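Local coordinates for protein CocE/NonD family hydrolase (Staphylococcus aureus subsp. aureus COL, PDB 3III) that probably hydrolyses ester or amide bonds as an alpha/beta-hydrolase of the CocE/NonD family, related to X-Pro dipeptidyl-peptidases, at residues G65-M71 with W158-G164; F112-Y118 with Q312-D317; L413-K418 with M541-Y545. All blocks are in the same frame, centred on the assembly; numbering follows the deposited sequence.

Interaction 1 of 3, residues G65-M71 with W158-G164; sequences GKFPVVM and WSNGNIG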
loop_
_atom_site.group_PDB
_atom_site.type_symbol
_atom_site.label_atom_id
_atom_site.label_comp_id
_atom_site.label_asym_id
_atom_site.label_seq_id
_atom_site.Cartn_x
_atom_site.Cartn_y
_atom_site.Cartn_z
ATOM N N GLY A 65 -20.774 9.516 29.311
ATOM C CA GLY A 65 -21.155 8.318 28.622
ATOM C C GLY A 65 -19.970 7.561 28.141
ATOM O O GLY A 65 -18.842 8.022 28.269
ATOM N N LYS A 66 -20.255 6.380 27.607
ATOM C CA LYS A 66 -19.256 5.458 27.084
ATOM C C LYS A 66 -19.437 5.284 25.595
ATOM O O LYS A 66 -20.553 5.007 25.139
ATOM C CB LYS A 66 -19.381 4.108 27.778
ATOM C CG LYS A 66 -18.881 4.139 29.210
ATOM C CD LYS A 66 -18.947 2.771 29.811
ATOM C CE LYS A 66 -18.199 2.738 31.141
ATOM N NZ LYS A 66 -16.759 2.745 30.846
ATOM N N PHE A 67 -18.344 5.383 24.833
ATOM C CA PHE A 67 -18.413 5.421 23.382
ATOM C C PHE A 67 -17.477 4.440 22.745
ATOM O O PHE A 67 -16.432 4.100 23.321
ATOM C CB PHE A 67 -18.072 6.847 22.895
ATOM C CG PHE A 67 -18.978 7.899 23.479
ATOM C CD1 PHE A 67 -20.233 8.158 22.916
ATOM C CD2 PHE A 67 -18.626 8.569 24.632
ATOM C CE1 PHE A 67 -21.088 9.088 23.458
ATOM C CE2 PHE A 67 -19.458 9.519 25.198
ATOM C CZ PHE A 67 -20.724 9.766 24.639
ATOM N N PRO A 68 -17.808 3.979 21.533
ATOM C CA PRO A 68 -16.775 3.235 20.807
ATOM C C PRO A 68 -15.600 4.142 20.468
ATOM O O PRO A 68 -15.761 5.367 20.267
ATOM C CB PRO A 68 -17.523 2.777 19.510
ATOM C CG PRO A 68 -18.543 3.847 19.308
ATOM C CD PRO A 68 -19.008 4.217 20.706
ATOM N N VAL A 69 -14.417 3.535 20.361
ATOM C CA VAL A 69 -13.196 4.269 20.171
ATOM C C VAL A 69 -12.512 3.941 18.821
ATOM O O VAL A 69 -12.307 2.772 18.504
ATOM C CB VAL A 69 -12.194 3.973 21.243
ATOM C CG1 VAL A 69 -10.879 4.763 20.950
ATOM C CG2 VAL A 69 -12.801 4.249 22.638
ATOM N N VAL A 70 -12.256 4.991 18.050
ATOM C CA VAL A 70 -11.513 4.928 16.805
ATOM C C VAL A 70 -10.093 5.393 17.121
ATOM O O VAL A 70 -9.910 6.435 17.745
ATOM C CB VAL A 70 -12.112 5.843 15.724
ATOM C CG1 VAL A 70 -11.243 5.794 14.425
ATOM C CG2 VAL A 70 -13.617 5.453 15.417
HETATM N N MSE A 71 -9.085 4.603 16.749
HETATM C CA MSE A 71 -7.684 4.934 17.079
HETATM C C MSE A 71 -6.786 4.846 15.873
HETATM O O MSE A 71 -7.051 4.036 14.965
HETATM C CB MSE A 71 -7.160 3.954 18.118
HETATM C CG MSE A 71 -5.777 4.350 18.674
HETATM SE SE MSE A 71 -5.284 3.110 20.155
HETATM C CE MSE A 71 -6.652 3.667 21.460
ATOM N N TRP A 158 -14.661 7.080 29.226
ATOM C CA TRP A 158 -15.407 7.389 28.007
ATOM C C TRP A 158 -15.466 6.240 26.996
ATOM O O TRP A 158 -15.942 6.436 25.869
ATOM C CB TRP A 158 -14.845 8.654 27.327
ATOM C CG TRP A 158 -13.293 8.787 27.443
ATOM C CD1 TRP A 158 -12.608 9.583 28.293
ATOM C CD2 TRP A 158 -12.309 8.037 26.720
ATOM N NE1 TRP A 158 -11.252 9.414 28.123
ATOM C CE2 TRP A 158 -11.041 8.466 27.169
ATOM C CE3 TRP A 158 -12.374 7.057 25.730
ATOM C CZ2 TRP A 158 -9.861 7.947 26.669
ATOM C CZ3 TRP A 158 -11.202 6.545 25.224
ATOM C CH2 TRP A 158 -9.952 7.008 25.685
ATOM N N SER A 159 -14.989 5.056 27.371
ATOM C CA SER A 159 -14.854 3.967 26.418
ATOM C C SER A 159 -15.865 2.875 26.697
ATOM O O SER A 159 -16.021 2.430 27.835
ATOM C CB SER A 159 -13.439 3.400 26.463
ATOM O OG SER A 159 -13.373 2.207 25.695
ATOM N N ASN A 160 -16.522 2.428 25.642
ATOM C CA ASN A 160 -17.430 1.290 25.730
ATOM C C ASN A 160 -16.711 -0.046 25.672
ATOM O O ASN A 160 -17.368 -1.085 25.598
ATOM C CB ASN A 160 -18.568 1.351 24.686
ATOM C CG ASN A 160 -18.115 0.914 23.248
ATOM O OD1 ASN A 160 -16.940 0.680 22.994
ATOM N ND2 ASN A 160 -19.058 0.823 22.333
ATOM N N GLY A 161 -15.374 -0.011 25.643
ATOM C CA GLY A 161 -14.580 -1.244 25.645
ATOM C C GLY A 161 -14.156 -1.751 24.261
ATOM O O GLY A 161 -13.325 -2.648 24.181
ATOM N N ASN A 162 -14.738 -1.214 23.191
ATOM C CA ASN A 162 -14.495 -1.650 21.833
ATOM C C ASN A 162 -13.641 -0.605 21.092
ATOM O O ASN A 162 -14.091 0.542 20.812
ATOM C CB ASN A 162 -15.813 -1.854 21.046
ATOM C CG ASN A 162 -16.717 -2.882 21.677
ATOM O OD1 ASN A 162 -16.264 -3.680 22.488
ATOM N ND2 ASN A 162 -18.013 -2.862 21.323
ATOM N N ILE A 163 -12.427 -1.028 20.749
ATOM C CA ILE A 163 -11.513 -0.208 19.989
ATOM C C ILE A 163 -11.411 -0.747 18.555
ATOM O O ILE A 163 -11.281 -1.958 18.317
ATOM C CB ILE A 163 -10.120 -0.199 20.597
ATOM C CG1 ILE A 163 -10.099 0.030 22.138
ATOM C CG2 ILE A 163 -9.167 0.661 19.732
ATOM C CD1 ILE A 163 -10.964 1.004 22.768
ATOM N N GLY A 164 -11.499 0.158 17.615
ATOM C CA GLY A 164 -11.270 -0.120 16.217
ATOM C C GLY A 164 -10.164 0.821 15.710
ATOM O O GLY A 164 -10.183 2.065 15.925
#
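With its first torsion at 178°, V69 sets CG1 opposite its backbone N and places CG2 against W158 and I163. I163 has CG1 opposite its carbonyl carbon (chi1 -47°), and the bend at chi2 (-42°) brings CD1 to 3.6 Å from V69 CB; the two side chains lie alongside each other and point the same way. V69 CG2 also meets the indole edge of W158 in its plane, 3.8 Å from CZ3. The backbones pair in parallel: V69 N donates to N162 O and G164 N to V69 O (2.9 Å), both nearly straight, and M71 N reaches G164 O. Further back, F67 N binds W158 O and N160 N binds F67 O, each donor standing well above the carbonyl plane. Between F67 and V69 the register slips by two residues, a beta bulge. The corner at G161 is held by an Asx turn, N162 N to N160 OD1 (2.9 Å), and an ST turn, G161 N to S159 OG (3.0 Å). At the solvent side K66 NZ donates to S159 O. Strands 67-74 and 162-168 are central parallel strands of the alpha/beta-hydrolase sheet, 67-74 lying between 119-124 and 162-168, and helix 140-154 packs on M71 and I163.

Interaction 2 of 3, residues F112-Y118 with Q312-D317; sequences FWVPNDY and QKSFFD
Y118 OH donates to D317 OD1 at 2.5 Å, a short bond joining the loop ahead of strand 119-124 to helix 306-319, which packs against the central sheet of this alpha/beta-hydrolase fold. The phenol and carboxylate are nearly coplanar, their planes 16° apart, and OD1 is met on its anti side, at the edge of the tyrosine ring. The other carboxylate oxygen, OD2, uses its syn lone pair for K313 NZ one helical turn earlier, at 3.0 Å. This salt bridge helps fix the rotation of the carboxylate and probably favours its charged form. K313 sends CG opposite its backbone N (chi1 178°), carrying the aliphatic part of its chain past F112 and N116, with K313 CD 3.8 Å from F112 CZ. W113 brings the far end of its indole against the helix, CH2 touching K313 CA at 3.6 Å and F316 CD2 at 3.7 Å. The indole and the F316 ring meet obliquely, while F316 CB packs against Y118. In the next shell, V70 of strand 67-74 touches W113, Y118 and F316, and A188 and I190 of strand 186-192 back F316. Q312 OE1 accepts from N166 ND2, which helps place its amide. One water bridges the two segments, accepting from W113 NE1 at 3.0 Å in the indole plane and donating to Q312 OE1 at 2.6 Å.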
loop_
_atom_site.group_PDB
_atom_site.type_symbol
_atom_site.label_atom_id
_atom_site.label_comp_id
_atom_site.label_asym_id
_atom_site.label_seq_id
_atom_site.Cartn_x
_atom_site.Cartn_y
_atom_site.Cartn_z
ATOM N N PHE A 112 -15.542 14.058 11.670
ATOM C CA PHE A 112 -16.504 13.053 11.098
ATOM C C PHE A 112 -16.936 12.086 12.175
ATOM O O PHE A 112 -18.119 11.807 12.350
ATOM C CB PHE A 112 -15.901 12.291 9.886
ATOM C CG PHE A 112 -16.774 11.136 9.407
ATOM C CD1 PHE A 112 -17.962 11.384 8.774
ATOM C CD2 PHE A 112 -16.442 9.823 9.658
ATOM C CE1 PHE A 112 -18.797 10.372 8.361
ATOM C CE2 PHE A 112 -17.286 8.796 9.257
ATOM C CZ PHE A 112 -18.462 9.057 8.605
ATOM N N TRP A 113 -15.986 11.560 12.933
ATOM C CA TRP A 113 -16.312 10.465 13.841
ATOM C C TRP A 113 -16.977 10.929 15.115
ATOM O O TRP A 113 -17.959 10.326 15.544
ATOM C CB TRP A 113 -15.092 9.617 14.147
ATOM C CG TRP A 113 -14.634 8.855 12.947
ATOM C CD1 TRP A 113 -13.638 9.204 12.110
ATOM C CD2 TRP A 113 -15.196 7.657 12.422
ATOM N NE1 TRP A 113 -13.504 8.295 11.112
ATOM C CE2 TRP A 113 -14.461 7.330 11.271
ATOM C CE3 TRP A 113 -16.228 6.811 12.826
ATOM C CZ2 TRP A 113 -14.719 6.208 10.534
ATOM C CZ3 TRP A 113 -16.497 5.711 12.089
ATOM C CH2 TRP A 113 -15.758 5.409 10.944
ATOM N N VAL A 114 -16.471 11.987 15.720
ATOM C CA VAL A 114 -16.995 12.417 17.000
ATOM C C VAL A 114 -18.462 12.867 16.957
ATOM O O VAL A 114 -19.209 12.524 17.849
ATOM C CB VAL A 114 -16.064 13.391 17.754
ATOM C CG1 VAL A 114 -16.681 13.775 19.079
ATOM C CG2 VAL A 114 -14.735 12.697 18.018
ATOM N N PRO A 115 -18.910 13.568 15.924
ATOM C CA PRO A 115 -20.335 13.912 15.861
ATOM C C PRO A 115 -21.221 12.691 15.692
ATOM O O PRO A 115 -22.398 12.736 15.996
ATOM C CB PRO A 115 -20.436 14.800 14.652
ATOM C CG PRO A 115 -19.103 15.436 14.591
ATOM C CD PRO A 115 -18.141 14.349 14.944
ATOM N N ASN A 116 -20.649 11.602 15.230
ATOM C CA ASN A 116 -21.392 10.312 15.139
ATOM C C ASN A 116 -21.266 9.486 16.442
ATOM O O ASN A 116 -21.553 8.267 16.463
ATOM C CB ASN A 116 -20.891 9.521 13.929
ATOM C CG ASN A 116 -21.403 10.052 12.623
ATOM O OD1 ASN A 116 -20.659 10.551 11.745
ATOM N ND2 ASN A 116 -22.666 9.976 12.476
ATOM N N ASP A 117 -20.887 10.147 17.545
ATOM C CA ASP A 117 -20.779 9.525 18.869
ATOM C C ASP A 117 -19.784 8.399 18.913
ATOM O O ASP A 117 -20.057 7.317 19.484
ATOM C CB ASP A 117 -22.148 9.031 19.391
ATOM C CG ASP A 117 -23.187 10.177 19.442
ATOM O OD1 ASP A 117 -22.880 11.110 20.187
ATOM O OD2 ASP A 117 -24.248 10.142 18.744
ATOM N N TYR A 118 -18.607 8.690 18.387
ATOM C CA TYR A 118 -17.392 7.908 18.573
ATOM C C TYR A 118 -16.376 8.786 19.325
ATOM O O TYR A 118 -16.446 10.029 19.302
ATOM C CB TYR A 118 -16.730 7.511 17.260
ATOM C CG TYR A 118 -17.384 6.426 16.514
ATOM C CD1 TYR A 118 -16.910 5.106 16.593
ATOM C CD2 TYR A 118 -18.511 6.684 15.712
ATOM C CE1 TYR A 118 -17.534 4.093 15.905
ATOM C CE2 TYR A 118 -19.139 5.641 15.006
ATOM C CZ TYR A 118 -18.662 4.354 15.145
ATOM O OH TYR A 118 -19.253 3.359 14.457
ATOM N N GLN A 312 -16.763 2.902 6.042
ATOM C CA GLN A 312 -15.981 2.737 7.307
ATOM C C GLN A 312 -16.908 2.774 8.505
ATOM O O GLN A 312 -16.780 1.965 9.426
ATOM C CB GLN A 312 -14.913 3.816 7.471
ATOM C CG GLN A 312 -13.748 3.840 6.451
ATOM C CD GLN A 312 -12.964 5.155 6.514
ATOM O OE1 GLN A 312 -12.632 5.648 7.597
ATOM N NE2 GLN A 312 -12.625 5.698 5.358
ATOM N N LYS A 313 -17.839 3.733 8.484
ATOM C CA LYS A 313 -18.739 3.936 9.604
ATOM C C LYS A 313 -19.736 2.765 9.709
ATOM O O LYS A 313 -20.058 2.334 10.798
ATOM C CB LYS A 313 -19.481 5.301 9.482
ATOM C CG LYS A 313 -20.519 5.592 10.631
ATOM C CD LYS A 313 -21.126 7.037 10.469
ATOM C CE LYS A 313 -22.607 6.986 10.225
ATOM N NZ LYS A 313 -23.401 6.168 11.310
ATOM N N SER A 314 -20.202 2.241 8.579
ATOM C CA SER A 314 -21.125 1.141 8.622
ATOM C C SER A 314 -20.445 -0.109 9.268
ATOM O O SER A 314 -21.043 -0.786 10.107
ATOM C CB SER A 314 -21.695 0.829 7.230
ATOM O OG SER A 314 -22.487 -0.377 7.339
ATOM N N PHE A 315 -19.189 -0.336 8.914
ATOM C CA PHE A 315 -18.375 -1.444 9.453
ATOM C C PHE A 315 -18.163 -1.253 10.951
ATOM O O PHE A 315 -18.409 -2.169 11.742
ATOM C CB PHE A 315 -17.056 -1.469 8.694
ATOM C CG PHE A 315 -16.020 -2.435 9.199
ATOM C CD1 PHE A 315 -16.170 -3.816 9.044
ATOM C CD2 PHE A 315 -14.850 -1.950 9.769
ATOM C CE1 PHE A 315 -15.166 -4.685 9.470
ATOM C CE2 PHE A 315 -13.840 -2.809 10.195
ATOM C CZ PHE A 315 -14.005 -4.204 10.039
ATOM N N PHE A 316 -17.795 -0.046 11.343
ATOM C CA PHE A 316 -17.567 0.231 12.766
ATOM C C PHE A 316 -18.867 0.271 13.585
ATOM O O PHE A 316 -18.838 -0.081 14.740
ATOM C CB PHE A 316 -16.776 1.522 12.977
ATOM C CG PHE A 316 -15.256 1.377 12.904
ATOM C CD1 PHE A 316 -14.618 0.166 12.754
ATOM C CD2 PHE A 316 -14.460 2.534 12.971
ATOM C CE1 PHE A 316 -13.202 0.086 12.690
ATOM C CE2 PHE A 316 -13.089 2.471 12.989
ATOM C CZ PHE A 316 -12.443 1.228 12.819
ATOM N N ASP A 317 -19.983 0.715 13.004
ATOM C CA ASP A 317 -21.243 0.694 13.724
ATOM C C ASP A 317 -21.597 -0.767 14.019
ATOM O O ASP A 317 -22.115 -1.098 15.118
ATOM C CB ASP A 317 -22.392 1.296 12.904
ATOM C CG ASP A 317 -22.349 2.810 12.787
ATOM O OD1 ASP A 317 -21.599 3.506 13.522
ATOM O OD2 ASP A 317 -23.139 3.278 11.955
HETATM O O HOH W 1 -11.803 7.924 8.662
#

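Interaction 3 of 3, residues L413-K418 with M541-Y545; sequences LWVSTK and MHMIY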
loop_
_atom_site.group_PDB
_atom_site.type_symbol
_atom_site.label_atom_id
_atom_site.label_comp_id
_atom_site.label_asym_id
_atom_site.label_seq_id
_atom_site.Cartn_x
_atom_site.Cartn_y
_atom_site.Cartn_z
ATOM N N LEU A 413 10.460 -15.346 -17.996
ATOM C CA LEU A 413 11.477 -15.118 -19.013
ATOM C C LEU A 413 12.654 -16.057 -18.888
ATOM O O LEU A 413 13.032 -16.443 -17.779
ATOM C CB LEU A 413 12.004 -13.670 -18.982
ATOM C CG LEU A 413 10.998 -12.523 -19.029
ATOM C CD1 LEU A 413 11.686 -11.195 -18.627
ATOM C CD2 LEU A 413 10.271 -12.437 -20.408
ATOM N N TRP A 414 13.255 -16.389 -20.025
ATOM C CA TRP A 414 14.562 -16.957 -20.045
ATOM C C TRP A 414 15.598 -15.896 -20.455
ATOM O O TRP A 414 15.460 -15.239 -21.481
ATOM C CB TRP A 414 14.609 -18.177 -20.968
ATOM C CG TRP A 414 13.729 -19.302 -20.512
ATOM C CD1 TRP A 414 12.377 -19.412 -20.675
ATOM C CD2 TRP A 414 14.156 -20.510 -19.887
ATOM N NE1 TRP A 414 11.942 -20.608 -20.159
ATOM C CE2 TRP A 414 13.000 -21.279 -19.631
ATOM C CE3 TRP A 414 15.386 -20.971 -19.428
ATOM C CZ2 TRP A 414 13.051 -22.523 -19.027
ATOM C CZ3 TRP A 414 15.451 -22.216 -18.801
ATOM C CH2 TRP A 414 14.279 -22.974 -18.598
ATOM N N VAL A 415 16.637 -15.724 -19.632
ATOM C CA VAL A 415 17.501 -14.568 -19.752
ATOM C C VAL A 415 18.979 -14.962 -19.545
ATOM O O VAL A 415 19.297 -15.979 -18.873
ATOM C CB VAL A 415 17.108 -13.482 -18.723
ATOM C CG1 VAL A 415 15.640 -12.968 -18.869
ATOM C CG2 VAL A 415 17.412 -13.954 -17.278
ATOM N N SER A 416 19.885 -14.174 -20.144
ATOM C CA SER A 416 21.303 -14.259 -19.906
ATOM C C SER A 416 21.955 -12.905 -20.131
ATOM O O SER A 416 21.376 -12.041 -20.731
ATOM C CB SER A 416 21.985 -15.248 -20.844
ATOM O OG SER A 416 22.064 -14.710 -22.155
ATOM N N THR A 417 23.206 -12.771 -19.694
ATOM C CA THR A 417 23.970 -11.534 -19.817
ATOM C C THR A 417 25.455 -11.940 -19.976
ATOM O O THR A 417 25.892 -13.006 -19.549
ATOM C CB THR A 417 23.776 -10.570 -18.596
ATOM O OG1 THR A 417 24.526 -9.365 -18.795
ATOM C CG2 THR A 417 24.242 -11.224 -17.267
ATOM N N LYS A 418 26.200 -11.104 -20.674
ATOM C CA LYS A 418 27.576 -11.365 -20.933
ATOM C C LYS A 418 28.520 -10.512 -20.119
ATOM O O LYS A 418 29.627 -10.973 -19.800
ATOM C CB LYS A 418 27.860 -11.142 -22.403
ATOM C CG LYS A 418 28.284 -12.385 -23.061
ATOM C CD LYS A 418 28.443 -12.212 -24.583
ATOM C CE LYS A 418 29.582 -11.266 -24.937
ATOM N NZ LYS A 418 29.424 -10.715 -26.341
HETATM N N MSE A 541 24.543 -5.735 -22.696
HETATM C CA MSE A 541 23.342 -6.273 -23.310
HETATM C C MSE A 541 22.671 -7.275 -22.408
HETATM O O MSE A 541 23.326 -8.055 -21.750
HETATM C CB MSE A 541 23.659 -6.954 -24.631
HETATM C CG MSE A 541 24.256 -6.009 -25.668
HETATM SE SE MSE A 541 22.918 -4.696 -26.291
HETATM C CE MSE A 541 24.290 -3.282 -26.687
ATOM N N HIS A 542 21.355 -7.188 -22.355
ATOM C CA HIS A 542 20.532 -8.226 -21.784
ATOM C C HIS A 542 19.953 -9.025 -22.937
ATOM O O HIS A 542 19.443 -8.442 -23.888
ATOM C CB HIS A 542 19.396 -7.667 -20.949
ATOM C CG HIS A 542 19.815 -7.141 -19.607
ATOM N ND1 HIS A 542 18.904 -6.713 -18.665
ATOM C CD2 HIS A 542 21.040 -7.001 -19.046
ATOM C CE1 HIS A 542 19.559 -6.343 -17.571
ATOM N NE2 HIS A 542 20.853 -6.526 -17.772
HETATM N N MSE A 543 20.000 -10.348 -22.798
HETATM C CA MSE A 543 19.381 -11.296 -23.731
HETATM C C MSE A 543 18.097 -11.857 -23.181
HETATM O O MSE A 543 18.064 -12.218 -22.024
HETATM C CB MSE A 543 20.290 -12.492 -23.894
HETATM C CG MSE A 543 21.671 -12.075 -24.167
HETATM SE SE MSE A 543 21.732 -11.731 -26.016
HETATM C CE MSE A 543 22.416 -13.506 -26.543
ATOM N N ILE A 544 17.079 -11.992 -24.030
ATOM C CA ILE A 544 15.784 -12.587 -23.648
ATOM C C ILE A 544 15.424 -13.696 -24.673
ATOM O O ILE A 544 15.343 -13.455 -25.871
ATOM C CB ILE A 544 14.635 -11.523 -23.638
ATOM C CG1 ILE A 544 14.949 -10.351 -22.708
ATOM C CG2 ILE A 544 13.300 -12.132 -23.207
ATOM C CD1 ILE A 544 15.289 -10.747 -21.320
ATOM N N TYR A 545 15.264 -14.919 -24.194
ATOM C CA TYR A 545 15.075 -16.061 -25.064
ATOM C C TYR A 545 13.618 -16.488 -25.081
ATOM O O TYR A 545 12.965 -16.540 -24.050
ATOM C CB TYR A 545 15.945 -17.223 -24.588
ATOM C CG TYR A 545 17.395 -16.911 -24.561
ATOM C CD1 TYR A 545 18.231 -17.304 -25.593
ATOM C CD2 TYR A 545 17.944 -16.247 -23.493
ATOM C CE1 TYR A 545 19.596 -17.025 -25.579
ATOM C CE2 TYR A 545 19.300 -15.955 -23.460
ATOM C CZ TYR A 545 20.104 -16.343 -24.487
ATOM O OH TYR A 545 21.438 -16.057 -24.409
HETATM O O HOH W 2 23.438 -6.956 -16.559
HETATM O O HOH W 3 25.984 -8.287 -21.210
#
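S416 OG and Y545 OH share a hydrogen bond of 2.7 Å, one side chain reaching the other across the paired strands. The serine turns OG between its backbone N and carbonyl carbon (chi1 73°), while the tyrosine has the edge of its ring facing S416; Y545 CE2 is 3.3 Å from S416 OG. In the backbone, Y545 N gives a nearly straight bond to W414 O at 2.7 Å. S416 and M543 form a hydrogen-bonded antiparallel pair, in which M543 N meets S416 O at 3.0 Å and the return bond, S416 N to M543 O, is longer. At the far end a water accepts from K418 N and donates to M541 O; another binds H542 NE2, while H542 ND1 is hydrogen-bonded to Y384 OH. Strands 408-417 and 541-546 thus join in an antiparallel sheet of the C-terminal non-catalytic beta domain of this family. On the face opposite S416 and Y545, V415 and I544 lie alongside each other, V415 CG1 pressed to 3.3 Å from I544 CD1, tighter than usual van der Waals contact. L413 CD2 lies 4.1 Å from I544 CG2, and L425 of strand 424-432 packs on V415 and H542. Back on the Y545 face, Y550 meets the W414 ring edge-to-face, and D551 takes the indole N-H.

How the interactions relate
Interactions 1 and 2 are both buried and adjoin in the hydrolase part of the chain, their centres about 11 Å apart. P68 of interaction 1 packs directly on the Y118 ring of interaction 2, and F67 lies against the D117 carbonyl; strand 67-74 thus belongs to both contacts, through its backbone in the first and its side chains in the second. Interaction 3 lies in the C-terminal beta domain, about 58 Å from interaction 1 and 55 Å from interaction 2, centre to centre, and is only partly buried. Both strand pairs rest mainly on backbone bonds, parallel in interaction 1 and antiparallel in interaction 3, which adds a hydroxyl pair and a water, whereas interaction 2 joins its segments through side chains and a water.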